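PDB 6ED2: glycosyl hydrolase family 2, TIM barrel domain protein from Faecalibacterium prausnitzii A2-165, which probably hydrolyses beta-D-glucuronides, acting as a glycoside hydrolase family 2 beta-glucuronidase of a human gut bacterium. Local coordinates for residues R298-R303 with F307-S312; A506-A511 with A554-E559; V128-H133 with T145-Y150; T174-L177 with R181-A184; F319-D324 with R604-K609. All coordinates share one frame; numbering follows the deposited sequence.

The five contacts differ in depth and in chemistry. Contact 5 is the buried one, a knot of arginine and aspartate bonds at the C-terminal end of the barrel strands. Contacts 1 and 2 are partly buried: the first combines hairpin hydrogen bonds with aromatic packing, the second is a light touch between two helices. Contacts 3 and 4 lie at the surface of the sugar binding domain, one purely aliphatic, the other a hairpin. Strand 306-309 of contact 1 neighbours strand 312-320, which leads into contact 5, so both belong to one sheet. Contacts 2 and 4 meet between chains, since the hairpin 174-184 of one subunit packs on A506 and D510 of another.

Contact 1: R298-R303 with F307-S312; sequences RTFEIR and FLLNGS
F307 packs its ring against two side chains of the preceding strand. Its CD1 lies 3.6 Å from CZ of F300, the rings meeting obliquely, and I302 runs alongside it, pointing the same way. The F300 ring is carried to this place by a CG anti to its backbone N (chi1 -175°). L308 forms the hydrogen-bonded antiparallel pair with E301: L308 N donates to E301 O at 2.8 Å, and E301 N returns a bond of 3.0 Å to L308 O. That carbonyl oxygen also receives a CA-H contact from F300 CA at 3.2 Å. The L308 side chain shares the other face of the hairpin with E301, its CD1 resting against CB of R303. L309 turns back to the aromatic face, where its CB sits at the edge of the F300 ring and its CD1 is 3.8 Å from CD of R298, the two chains crossing at about a right angle. N310 then grips T299 twice. Its backbone N bonds T299 O (2.8 Å), while OD1 accepts from T299 N at 2.9 Å, nearly along the C=O axis; ND2 is held by the carbonyl of W267. G311, in the type I' turn from L309 to S312, gives its N-H to a water that also reaches T299 OG1. The hairpin lies at the N-terminal end of the TIM barrel: F307 packs on L316 of strand 312-320 and edge-to-face on F491, F300 and I302 rest on P469, and R298 bonds P431 O and Q466, next to strand 433-440.

Contact 2: A506-A511 with A554-E559; sequences AGLADA and AEYQNE
L508 is the residue that carries the 506-511 segment onto the second helix, and the chain turns into position just ahead of it. A506 leads into G507, the centre of an inverse gamma turn and the N-cap of helix 508-525. In the first turn of that helix L508 points at its neighbour, with CG anti to the backbone N (chi1 -155°), and its two methyl groups divide the work. CD1 meets the end of the Y556 side chain, 3.6 Å from OH, the two side chains crossing at a slant. CD2 goes to E559, lying 4.0 Å from the backbone O and 4.3 Å from CB. No hydrogen bond spans the contact, and only 140 Å² of surface is buried. The Y556 hydroxyl is held by G499 O and G505 N, which fixes the ring end that L508 touches, while OE1 of E559 is bonded to S549. Further along, D510 leaves the contact and its OD2 accepts a bond from A178 N of a second subunit. Helix 508-525 comes before barrel strand 531-535 and helix 554-570 after it, so this is the side-by-side packing of successive outer helices found in a (beta/alpha)8, or TIM, barrel.

Contact 3: V128-H133 with T145-Y150; sequences VEVAQH and TNIVRY
In the antiparallel sheet of the sugar binding domain, V128 and V130 of a hairpin strand meet I147, from the loop between strands 140-143 and 152-161. The contact is wholly aliphatic. V128 and I147 reach toward each other tip to tip: CG2 of V128 fits between two branches of the isoleucine, 3.7 Å from CG2 and 3.8 Å from CD1 of I147. The placing of both branches follows from the isoleucine torsions, since chi1 of -51° sets CG1 beside the backbone N and leaves CG2 anti to it, while chi2 of -63° folds CD1 back toward CG2. V130 slides past in the opposite direction, its CG1 lying 4.1 Å from CG1 of I147. Strand 128-134 is the second arm of a hairpin with 120-125, and it carries a classic beta bulge, V130 and A131 both facing V123. The V130 side chain also touches A142 and V144. An alanine at I147 would keep only the CB, and both valines would probably lose their partner and leave a gap between hairpin and loop. The loop is pinned independently of these methyl groups: I147 O accepts a bond from ND2 of N126, and the Y150 hydroxyl donates to T145 O at 2.8 Å, in the carbonyl plane and on a lone pair. T145 OG1 is in turn bonded to D109 and to the backbone N of I110.

Contact 4: T174-L177 with R181-A184; sequences TCTL and RKIA
L177 and R181 meet next to the hairpin turn through both backbone and side chain. L177 N donates to R181 O at 2.9 Å in an almost straight bond (175°), and the L177 side chain lies across the arginine with CD1 over one face of the guanidinium, 3.3 Å from NH1. Its other methyl, CD2, comes 4.1 Å from CG2 of I183. That same I183 CG2 also touches C175 CB, at 3.7 Å. C175 and I183 form the hydrogen-bonded pair, each N giving a bond of 2.8 Å to the other's O. On the opposite face T174 OG1 and T176 OG1 lie near CG of K182. The arginine is steadied by D179, which forms a salt bridge to NE. With an alanine in place of L177, the guanidinium face would probably lose its cover and I183 CG2 one of its neighbours. Strands 172-176 and 182-186 form a sheet of just two antiparallel strands, a hairpin standing on the surface of the sugar binding domain. Loop residues flank it, E163 beside T174, E88 beside I183 and C90 by A184, while L177 and I183 pack on D510 and A506 of a second subunit, at the start of its helix 508-525.

Contact 5: F319-D324 with R604-K609; sequences FGRHED and RQRQPK
R604 reaches D324 beside the C-terminal end of strand 312-320 of the TIM barrel, from the loop that precedes helix 610-621. From CB the arginine runs out straight, with CG anti to the backbone N (chi1 -162°). CG and CD both pass D324 OD2 at 3.8 Å. NE then donates to that same OD2 at 2.8 Å, on its syn side and nearly in the guanidinium plane. Beyond CZ, NH2 bonds D324 OD1 at 2.9 Å, coming from above the carboxylate plane, while NH1 turns to D326 in a salt bridge. The grip is thus side-on, NE and NH2 each taking one carboxylate oxygen, with the two planes 35° apart. R606 holds the backbone of the same aspartate: its NH2 donates to D324 O at 3.0 Å, almost collinear with the carbonyl. R606 NE is paired with D340, which also takes R321 NH2 in a salt bridge, so the two guanidinium groups share one anion. The R606 side chain packs on I327 of a fourth subunit. NH1 of R606 closes the knot within its own loop, donating to R604 O at 2.8 Å.

Contact 1: R298-R303 with F307-S312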
# COMPACT_ATOMS: atom_id res chain seq x y z
N ARG A 298 -16.36 -43.49 1.67
CA ARG A 298 -16.66 -42.73 2.87
C ARG A 298 -18.17 -42.58 3.00
O ARG A 298 -18.88 -42.48 1.99
CB ARG A 298 -15.98 -41.35 2.85
CG ARG A 298 -16.49 -40.44 1.73
CD ARG A 298 -17.59 -39.50 2.22
NE ARG A 298 -18.19 -38.67 1.17
CZ ARG A 298 -19.25 -39.03 0.46
NH1 ARG A 298 -19.81 -40.22 0.67
NH2 ARG A 298 -19.75 -38.21 -0.47
N THR A 299 -18.64 -42.52 4.24
CA THR A 299 -20.04 -42.22 4.54
C THR A 299 -20.15 -40.85 5.20
O THR A 299 -19.25 -40.41 5.93
CB THR A 299 -20.66 -43.26 5.48
OG1 THR A 299 -20.02 -43.19 6.76
CG2 THR A 299 -20.52 -44.66 4.89
N PHE A 300 -21.25 -40.16 4.93
CA PHE A 300 -21.46 -38.86 5.55
C PHE A 300 -22.94 -38.63 5.80
O PHE A 300 -23.76 -38.78 4.89
CB PHE A 300 -20.89 -37.75 4.67
CG PHE A 300 -20.97 -36.39 5.30
CD1 PHE A 300 -19.94 -35.92 6.08
CD2 PHE A 300 -22.09 -35.59 5.11
CE1 PHE A 300 -20.01 -34.64 6.66
CE2 PHE A 300 -22.17 -34.34 5.69
CZ PHE A 300 -21.12 -33.86 6.47
N GLU A 301 -23.28 -38.25 7.03
CA GLU A 301 -24.67 -38.05 7.43
C GLU A 301 -24.73 -37.24 8.72
O GLU A 301 -23.78 -37.24 9.51
CB GLU A 301 -25.39 -39.38 7.62
CG GLU A 301 -24.78 -40.21 8.74
CD GLU A 301 -25.56 -41.51 9.01
OE1 GLU A 301 -25.10 -42.30 9.86
OE2 GLU A 301 -26.62 -41.73 8.38
N ILE A 302 -25.85 -36.57 8.92
CA ILE A 302 -26.14 -35.92 10.20
C ILE A 302 -26.84 -36.92 11.11
O ILE A 302 -27.92 -37.42 10.77
CB ILE A 302 -27.01 -34.67 10.01
CG1 ILE A 302 -26.28 -33.64 9.15
CG2 ILE A 302 -27.39 -34.09 11.38
CD1 ILE A 302 -27.19 -32.50 8.71
N ARG A 303 -26.24 -37.22 12.26
CA ARG A 303 -26.89 -37.97 13.32
C ARG A 303 -26.49 -37.37 14.66
O ARG A 303 -25.34 -36.96 14.84
CB ARG A 303 -26.55 -39.48 13.29
CG ARG A 303 -27.16 -40.29 12.11
CD ARG A 303 -28.71 -40.20 12.03
NE ARG A 303 -29.28 -41.11 11.01
CZ ARG A 303 -29.69 -40.74 9.80
NH1 ARG A 303 -29.60 -39.47 9.41
NH2 ARG A 303 -30.19 -41.65 8.96
N PHE A 307 -22.25 -33.57 12.21
CA PHE A 307 -21.78 -34.04 10.90
C PHE A 307 -20.90 -35.27 11.12
O PHE A 307 -19.80 -35.15 11.68
CB PHE A 307 -20.99 -32.95 10.17
CG PHE A 307 -21.80 -31.72 9.84
CD1 PHE A 307 -22.80 -31.78 8.89
CD2 PHE A 307 -21.57 -30.52 10.49
CE1 PHE A 307 -23.58 -30.66 8.60
CE2 PHE A 307 -22.33 -29.39 10.20
CZ PHE A 307 -23.35 -29.47 9.26
N LEU A 308 -21.35 -36.44 10.67
CA LEU A 308 -20.59 -37.67 10.86
C LEU A 308 -19.95 -38.09 9.54
O LEU A 308 -20.66 -38.37 8.56
CB LEU A 308 -21.47 -38.78 11.41
CG LEU A 308 -21.99 -38.60 12.84
CD1 LEU A 308 -22.70 -39.88 13.30
CD2 LEU A 308 -20.86 -38.23 13.80
N LEU A 309 -18.62 -38.14 9.54
CA LEU A 309 -17.84 -38.64 8.41
C LEU A 309 -17.25 -39.98 8.83
O LEU A 309 -16.45 -40.03 9.77
CB LEU A 309 -16.73 -37.65 8.04
CG LEU A 309 -15.72 -38.11 6.97
CD1 LEU A 309 -16.41 -38.38 5.66
CD2 LEU A 309 -14.65 -37.05 6.79
N ASN A 310 -17.62 -41.04 8.11
CA ASN A 310 -17.22 -42.40 8.50
C ASN A 310 -17.57 -42.67 9.96
O ASN A 310 -16.82 -43.32 10.69
CB ASN A 310 -15.74 -42.63 8.23
CG ASN A 310 -15.38 -42.43 6.77
OD1 ASN A 310 -16.21 -42.66 5.90
ND2 ASN A 310 -14.16 -41.98 6.50
N GLY A 311 -18.71 -42.15 10.40
CA GLY A 311 -19.17 -42.39 11.75
C GLY A 311 -18.50 -41.58 12.83
O GLY A 311 -18.78 -41.81 14.01
N SER A 312 -17.63 -40.62 12.48
CA SER A 312 -17.00 -39.75 13.46
C SER A 312 -17.35 -38.29 13.19
O SER A 312 -17.39 -37.86 12.03
CB SER A 312 -15.47 -39.90 13.45
OG SER A 312 -15.07 -40.94 14.31
O HOH W 1 -20.62 -41.26 8.73

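Contact 2: A506-A511 with A554-E559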
# COMPACT_ATOMS: atom_id res chain seq x y z
N ALA A 506 -17.22 1.51 17.11
CA ALA A 506 -16.93 1.51 18.54
C ALA A 506 -17.87 0.58 19.30
O ALA A 506 -17.46 -0.03 20.30
CB ALA A 506 -17.03 2.94 19.10
N GLY A 507 -19.11 0.43 18.84
CA GLY A 507 -20.07 -0.42 19.50
C GLY A 507 -19.98 -1.90 19.17
O GLY A 507 -20.99 -2.52 18.79
N LEU A 508 -18.78 -2.51 19.33
CA LEU A 508 -18.67 -3.95 19.08
C LEU A 508 -19.41 -4.77 20.14
O LEU A 508 -19.85 -5.89 19.85
CB LEU A 508 -17.21 -4.38 19.01
CG LEU A 508 -16.96 -5.65 18.19
CD1 LEU A 508 -17.56 -5.50 16.81
CD2 LEU A 508 -15.49 -5.98 18.06
N ALA A 509 -19.57 -4.26 21.35
CA ALA A 509 -20.25 -5.05 22.37
C ALA A 509 -21.77 -5.04 22.18
O ALA A 509 -22.45 -5.99 22.58
CB ALA A 509 -19.89 -4.54 23.76
N ASP A 510 -22.32 -3.98 21.60
CA ASP A 510 -23.72 -4.02 21.21
C ASP A 510 -23.96 -5.07 20.14
O ASP A 510 -24.95 -5.81 20.19
CB ASP A 510 -24.17 -2.63 20.73
CG ASP A 510 -24.35 -1.65 21.89
OD1 ASP A 510 -25.51 -1.25 22.16
OD2 ASP A 510 -23.34 -1.29 22.53
N ALA A 511 -23.05 -5.17 19.16
CA ALA A 511 -23.17 -6.21 18.15
C ALA A 511 -23.16 -7.60 18.79
O ALA A 511 -23.99 -8.45 18.45
CB ALA A 511 -22.05 -6.07 17.12
N ALA A 554 -6.65 -4.11 9.92
CA ALA A 554 -6.33 -5.47 10.35
C ALA A 554 -6.77 -5.70 11.79
O ALA A 554 -7.30 -6.77 12.12
CB ALA A 554 -4.83 -5.74 10.21
N GLU A 555 -6.56 -4.70 12.65
CA GLU A 555 -6.95 -4.81 14.05
C GLU A 555 -8.44 -5.04 14.19
O GLU A 555 -8.87 -5.89 14.98
CB GLU A 555 -6.55 -3.54 14.80
CG GLU A 555 -5.08 -3.50 15.19
CD GLU A 555 -4.17 -3.18 14.01
OE1 GLU A 555 -4.68 -2.74 12.94
OE2 GLU A 555 -2.94 -3.36 14.17
N TYR A 556 -9.25 -4.26 13.47
CA TYR A 556 -10.69 -4.43 13.57
C TYR A 556 -11.09 -5.84 13.15
O TYR A 556 -11.83 -6.52 13.86
CB TYR A 556 -11.41 -3.37 12.71
CG TYR A 556 -12.89 -3.34 13.03
CD1 TYR A 556 -13.36 -2.63 14.14
CD2 TYR A 556 -13.80 -4.08 12.29
CE1 TYR A 556 -14.70 -2.62 14.46
CE2 TYR A 556 -15.14 -4.08 12.60
CZ TYR A 556 -15.59 -3.35 13.69
OH TYR A 556 -16.93 -3.35 14.01
N GLN A 557 -10.58 -6.30 12.01
CA GLN A 557 -10.90 -7.65 11.54
C GLN A 557 -10.57 -8.68 12.61
O GLN A 557 -11.41 -9.54 12.94
CB GLN A 557 -10.17 -7.95 10.23
CG GLN A 557 -10.18 -9.43 9.82
CD GLN A 557 -11.49 -9.87 9.19
OE1 GLN A 557 -12.56 -9.34 9.50
NE2 GLN A 557 -11.42 -10.85 8.28
N ASN A 558 -9.38 -8.60 13.21
CA ASN A 558 -9.02 -9.55 14.26
C ASN A 558 -9.95 -9.43 15.47
O ASN A 558 -10.32 -10.44 16.08
CB ASN A 558 -7.56 -9.36 14.69
CG ASN A 558 -6.58 -10.18 13.83
OD1 ASN A 558 -6.91 -10.68 12.74
ND2 ASN A 558 -5.35 -10.32 14.32
N GLU A 559 -10.33 -8.19 15.84
CA GLU A 559 -11.22 -7.99 16.98
C GLU A 559 -12.60 -8.55 16.68
O GLU A 559 -13.21 -9.21 17.53
CB GLU A 559 -11.32 -6.50 17.33
CG GLU A 559 -10.12 -5.97 18.09
CD GLU A 559 -9.88 -4.48 17.89
OE1 GLU A 559 -10.84 -3.75 17.53
OE2 GLU A 559 -8.72 -4.04 18.06

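Contact 3: V128-H133 with T145-Y150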
# COMPACT_ATOMS: atom_id res chain seq x y z
N VAL A 128 -24.29 -24.91 -38.73
CA VAL A 128 -25.56 -25.50 -38.34
C VAL A 128 -25.63 -25.61 -36.81
O VAL A 128 -24.68 -26.07 -36.16
CB VAL A 128 -25.81 -26.86 -39.03
CG1 VAL A 128 -24.89 -27.07 -40.23
CG2 VAL A 128 -25.74 -28.03 -38.08
N GLU A 129 -26.77 -25.16 -36.25
CA GLU A 129 -26.98 -25.15 -34.81
C GLU A 129 -27.13 -26.57 -34.28
O GLU A 129 -27.92 -27.35 -34.80
CB GLU A 129 -28.23 -24.32 -34.47
CG GLU A 129 -28.36 -23.95 -32.99
CD GLU A 129 -29.29 -22.76 -32.75
OE1 GLU A 129 -29.79 -22.17 -33.74
OE2 GLU A 129 -29.51 -22.40 -31.57
N VAL A 130 -26.37 -26.90 -33.23
CA VAL A 130 -26.27 -28.27 -32.75
C VAL A 130 -26.50 -28.37 -31.24
O VAL A 130 -26.57 -29.48 -30.69
CB VAL A 130 -24.90 -28.89 -33.09
CG1 VAL A 130 -24.78 -29.19 -34.57
CG2 VAL A 130 -23.76 -27.99 -32.61
N ALA A 131 -26.57 -27.24 -30.54
CA ALA A 131 -26.88 -27.29 -29.11
C ALA A 131 -27.31 -25.92 -28.63
O ALA A 131 -26.96 -24.89 -29.21
CB ALA A 131 -25.70 -27.78 -28.27
N GLN A 132 -28.12 -25.94 -27.57
CA GLN A 132 -28.51 -24.74 -26.84
C GLN A 132 -28.40 -25.06 -25.36
O GLN A 132 -28.69 -26.18 -24.94
CB GLN A 132 -29.93 -24.29 -27.18
CG GLN A 132 -30.11 -23.95 -28.64
CD GLN A 132 -31.55 -23.69 -28.99
OE1 GLN A 132 -32.45 -24.32 -28.43
NE2 GLN A 132 -31.79 -22.75 -29.91
N HIS A 133 -27.96 -24.08 -24.59
CA HIS A 133 -27.76 -24.32 -23.17
C HIS A 133 -28.05 -23.05 -22.40
O HIS A 133 -27.67 -21.96 -22.82
CB HIS A 133 -26.35 -24.81 -22.87
CG HIS A 133 -26.12 -25.13 -21.43
ND1 HIS A 133 -26.47 -26.34 -20.87
CD2 HIS A 133 -25.56 -24.40 -20.44
CE1 HIS A 133 -26.13 -26.34 -19.59
NE2 HIS A 133 -25.57 -25.17 -19.31
N THR A 145 -21.79 -35.75 -34.81
CA THR A 145 -21.41 -36.91 -35.61
C THR A 145 -21.76 -36.75 -37.09
O THR A 145 -20.94 -37.05 -37.96
CB THR A 145 -22.10 -38.14 -35.05
OG1 THR A 145 -21.70 -38.30 -33.69
CG2 THR A 145 -21.71 -39.39 -35.85
N ASN A 146 -22.97 -36.29 -37.39
CA ASN A 146 -23.42 -36.20 -38.77
C ASN A 146 -23.27 -34.81 -39.34
O ASN A 146 -23.79 -34.55 -40.43
CB ASN A 146 -24.87 -36.64 -38.90
CG ASN A 146 -25.08 -38.05 -38.43
OD1 ASN A 146 -25.97 -38.33 -37.63
ND2 ASN A 146 -24.23 -38.96 -38.90
N ILE A 147 -22.59 -33.90 -38.64
CA ILE A 147 -22.39 -32.55 -39.14
C ILE A 147 -20.94 -32.29 -39.56
O ILE A 147 -20.71 -31.44 -40.42
CB ILE A 147 -22.83 -31.53 -38.07
CG1 ILE A 147 -24.25 -31.85 -37.58
CG2 ILE A 147 -22.79 -30.12 -38.62
CD1 ILE A 147 -25.29 -31.75 -38.68
N VAL A 148 -19.98 -32.99 -38.99
CA VAL A 148 -18.57 -32.72 -39.26
C VAL A 148 -18.16 -33.32 -40.59
O VAL A 148 -18.73 -34.31 -41.06
CB VAL A 148 -17.68 -33.26 -38.12
CG1 VAL A 148 -17.89 -32.43 -36.85
CG2 VAL A 148 -17.98 -34.73 -37.87
N ARG A 149 -17.14 -32.71 -41.21
CA ARG A 149 -16.44 -33.33 -42.32
C ARG A 149 -15.23 -34.08 -41.77
O ARG A 149 -14.47 -33.52 -40.97
CB ARG A 149 -16.00 -32.28 -43.34
CG ARG A 149 -17.05 -31.26 -43.72
CD ARG A 149 -16.41 -29.87 -43.81
NE ARG A 149 -17.38 -28.81 -44.09
CZ ARG A 149 -17.17 -27.53 -43.80
NH1 ARG A 149 -18.11 -26.61 -44.09
NH2 ARG A 149 -16.04 -27.15 -43.21
N TYR A 150 -15.07 -35.33 -42.19
CA TYR A 150 -14.04 -36.21 -41.66
C TYR A 150 -12.70 -36.01 -42.39
O TYR A 150 -12.66 -35.76 -43.59
CB TYR A 150 -14.51 -37.66 -41.75
CG TYR A 150 -15.61 -37.94 -40.74
CD1 TYR A 150 -15.32 -38.52 -39.49
CD2 TYR A 150 -16.93 -37.58 -41.00
CE1 TYR A 150 -16.32 -38.74 -38.56
CE2 TYR A 150 -17.93 -37.80 -40.07
CZ TYR A 150 -17.63 -38.39 -38.86
OH TYR A 150 -18.63 -38.59 -37.96

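Contact 4: T174-L177 with R181-A184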
# COMPACT_ATOMS: atom_id res chain seq x y z
N THR A 174 -30.86 -6.15 -16.42
CA THR A 174 -29.97 -5.31 -17.21
C THR A 174 -30.60 -3.94 -17.34
O THR A 174 -31.82 -3.77 -17.23
CB THR A 174 -29.71 -5.90 -18.61
OG1 THR A 174 -30.78 -5.53 -19.47
CG2 THR A 174 -29.62 -7.41 -18.55
N CYS A 175 -29.75 -2.95 -17.57
CA CYS A 175 -30.17 -1.57 -17.73
C CYS A 175 -29.58 -1.02 -19.01
O CYS A 175 -28.62 -1.57 -19.56
CB CYS A 175 -29.75 -0.72 -16.51
SG CYS A 175 -30.63 -1.18 -15.00
N THR A 176 -30.15 0.07 -19.51
CA THR A 176 -29.65 0.72 -20.71
C THR A 176 -29.06 2.08 -20.33
O THR A 176 -29.72 2.87 -19.67
CB THR A 176 -30.75 0.89 -21.76
OG1 THR A 176 -31.01 -0.39 -22.36
CG2 THR A 176 -30.30 1.85 -22.85
N LEU A 177 -27.82 2.32 -20.74
CA LEU A 177 -27.18 3.59 -20.43
C LEU A 177 -27.65 4.66 -21.42
O LEU A 177 -28.42 4.39 -22.35
CB LEU A 177 -25.66 3.44 -20.44
CG LEU A 177 -25.07 2.44 -19.44
CD1 LEU A 177 -23.58 2.24 -19.70
CD2 LEU A 177 -25.31 2.87 -18.00
N ARG A 181 -25.94 1.49 -24.64
CA ARG A 181 -25.29 0.24 -24.28
C ARG A 181 -26.04 -0.44 -23.14
O ARG A 181 -26.46 0.22 -22.18
CB ARG A 181 -23.83 0.49 -23.86
CG ARG A 181 -22.90 0.95 -25.00
CD ARG A 181 -21.45 1.19 -24.54
NE ARG A 181 -21.31 2.19 -23.47
CZ ARG A 181 -20.84 1.92 -22.25
NH1 ARG A 181 -20.74 2.89 -21.35
NH2 ARG A 181 -20.47 0.69 -21.92
N LYS A 182 -26.23 -1.75 -23.27
CA LYS A 182 -26.73 -2.55 -22.16
C LYS A 182 -25.64 -2.68 -21.11
O LYS A 182 -24.46 -2.77 -21.42
CB LYS A 182 -27.17 -3.94 -22.65
CG LYS A 182 -28.69 -4.13 -22.81
CD LYS A 182 -29.04 -5.40 -23.61
CE LYS A 182 -28.83 -5.21 -25.13
NZ LYS A 182 -28.79 -6.48 -25.94
N ILE A 183 -26.06 -2.68 -19.85
CA ILE A 183 -25.18 -2.88 -18.70
C ILE A 183 -25.87 -3.90 -17.81
O ILE A 183 -27.11 -3.91 -17.72
CB ILE A 183 -24.91 -1.56 -17.95
CG1 ILE A 183 -23.83 -1.73 -16.90
CG2 ILE A 183 -26.17 -1.03 -17.27
CD1 ILE A 183 -22.55 -2.13 -17.51
N ALA A 184 -25.10 -4.78 -17.18
CA ALA A 184 -25.68 -5.75 -16.26
C ALA A 184 -25.85 -5.13 -14.89
O ALA A 184 -24.98 -4.39 -14.41
CB ALA A 184 -24.82 -7.01 -16.17

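Contact 5: F319-D324 with R604-K609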
# COMPACT_ATOMS: atom_id res chain seq x y z
N PHE A 319 -14.04 -22.01 4.19
CA PHE A 319 -14.29 -20.78 3.46
C PHE A 319 -15.54 -20.88 2.60
O PHE A 319 -15.89 -21.96 2.11
CB PHE A 319 -13.12 -20.41 2.54
CG PHE A 319 -11.80 -20.35 3.23
CD1 PHE A 319 -11.40 -19.19 3.89
CD2 PHE A 319 -10.95 -21.46 3.23
CE1 PHE A 319 -10.17 -19.12 4.53
CE2 PHE A 319 -9.71 -21.42 3.88
CZ PHE A 319 -9.33 -20.26 4.53
N GLY A 320 -16.17 -19.73 2.40
CA GLY A 320 -16.81 -19.48 1.13
C GLY A 320 -15.75 -19.00 0.14
O GLY A 320 -14.90 -18.17 0.47
N ARG A 321 -15.80 -19.54 -1.07
CA ARG A 321 -14.82 -19.25 -2.09
C ARG A 321 -15.46 -18.48 -3.25
O ARG A 321 -16.63 -18.06 -3.20
CB ARG A 321 -14.20 -20.57 -2.57
CG ARG A 321 -13.26 -21.21 -1.55
CD ARG A 321 -12.57 -22.44 -2.15
NE ARG A 321 -11.88 -22.03 -3.37
CZ ARG A 321 -10.62 -21.60 -3.40
NH1 ARG A 321 -9.91 -21.57 -2.28
NH2 ARG A 321 -10.09 -21.20 -4.55
N HIS A 322 -14.67 -18.28 -4.29
CA HIS A 322 -15.14 -17.83 -5.58
C HIS A 322 -14.21 -18.41 -6.63
O HIS A 322 -13.04 -18.72 -6.34
CB HIS A 322 -15.17 -16.29 -5.69
CG HIS A 322 -16.54 -15.69 -5.54
ND1 HIS A 322 -17.60 -16.01 -6.37
CD2 HIS A 322 -17.02 -14.78 -4.65
CE1 HIS A 322 -18.67 -15.33 -5.99
NE2 HIS A 322 -18.35 -14.58 -4.95
N GLU A 323 -14.73 -18.60 -7.83
CA GLU A 323 -13.86 -18.84 -8.98
C GLU A 323 -13.50 -17.45 -9.50
O GLU A 323 -14.24 -16.82 -10.26
CB GLU A 323 -14.54 -19.70 -10.03
CG GLU A 323 -14.62 -21.17 -9.65
CD GLU A 323 -15.23 -22.01 -10.78
OE1 GLU A 323 -16.38 -21.70 -11.19
OE2 GLU A 323 -14.56 -22.95 -11.25
N ASP A 324 -12.37 -16.94 -9.02
CA ASP A 324 -12.01 -15.54 -9.25
C ASP A 324 -10.50 -15.41 -9.10
O ASP A 324 -9.93 -15.95 -8.14
CB ASP A 324 -12.75 -14.63 -8.25
CG ASP A 324 -12.23 -13.20 -8.25
OD1 ASP A 324 -12.92 -12.32 -8.82
OD2 ASP A 324 -11.15 -12.94 -7.67
N ARG A 604 -6.07 -11.34 -3.32
CA ARG A 604 -6.43 -11.94 -4.60
C ARG A 604 -5.22 -12.60 -5.27
O ARG A 604 -5.38 -13.51 -6.09
CB ARG A 604 -7.05 -10.88 -5.51
CG ARG A 604 -7.84 -11.45 -6.67
CD ARG A 604 -8.33 -10.36 -7.59
NE ARG A 604 -9.47 -10.79 -8.39
CZ ARG A 604 -9.83 -10.23 -9.54
NH1 ARG A 604 -9.10 -9.23 -10.04
NH2 ARG A 604 -10.91 -10.66 -10.19
N GLN A 605 -4.01 -12.12 -4.97
CA GLN A 605 -2.75 -12.70 -5.44
C GLN A 605 -2.30 -13.87 -4.58
O GLN A 605 -1.18 -14.37 -4.75
CB GLN A 605 -1.67 -11.61 -5.46
CG GLN A 605 -2.00 -10.45 -6.41
CD GLN A 605 -3.08 -9.50 -5.87
OE1 GLN A 605 -3.15 -9.25 -4.67
NE2 GLN A 605 -3.93 -8.98 -6.77
N ARG A 606 -3.14 -14.27 -3.62
CA ARG A 606 -2.97 -15.52 -2.88
C ARG A 606 -1.84 -15.43 -1.87
O ARG A 606 -1.07 -16.37 -1.68
CB ARG A 606 -2.75 -16.70 -3.82
CG ARG A 606 -4.04 -17.41 -4.19
CD ARG A 606 -5.10 -16.48 -4.76
NE ARG A 606 -6.26 -17.25 -5.20
CZ ARG A 606 -7.36 -16.73 -5.73
NH1 ARG A 606 -7.48 -15.42 -5.91
NH2 ARG A 606 -8.35 -17.54 -6.10
N GLN A 607 -1.76 -14.28 -1.18
CA GLN A 607 -0.87 -14.18 -0.04
C GLN A 607 -1.69 -13.89 1.21
O GLN A 607 -2.76 -13.30 1.13
CB GLN A 607 0.17 -13.07 -0.24
CG GLN A 607 1.02 -13.25 -1.47
CD GLN A 607 1.89 -14.50 -1.43
OE1 GLN A 607 2.11 -15.10 -0.36
NE2 GLN A 607 2.39 -14.91 -2.60
N PRO A 608 -1.21 -14.29 2.39
CA PRO A 608 -2.02 -14.13 3.60
C PRO A 608 -2.17 -12.67 4.01
O PRO A 608 -1.26 -11.86 3.85
CB PRO A 608 -1.25 -14.92 4.66
CG PRO A 608 0.13 -14.97 4.17
CD PRO A 608 0.05 -14.99 2.67
N LYS A 609 -3.36 -12.34 4.52
CA LYS A 609 -3.53 -11.16 5.34
C LYS A 609 -3.38 -11.57 6.80
O LYS A 609 -3.25 -12.75 7.14
CB LYS A 609 -4.89 -10.51 5.11
CG LYS A 609 -5.16 -10.04 3.67
CD LYS A 609 -6.42 -9.14 3.69
CE LYS A 609 -7.27 -9.37 2.50
NZ LYS A 609 -8.61 -8.69 2.66
O HOH W 2 -10.16 -14.19 -5.48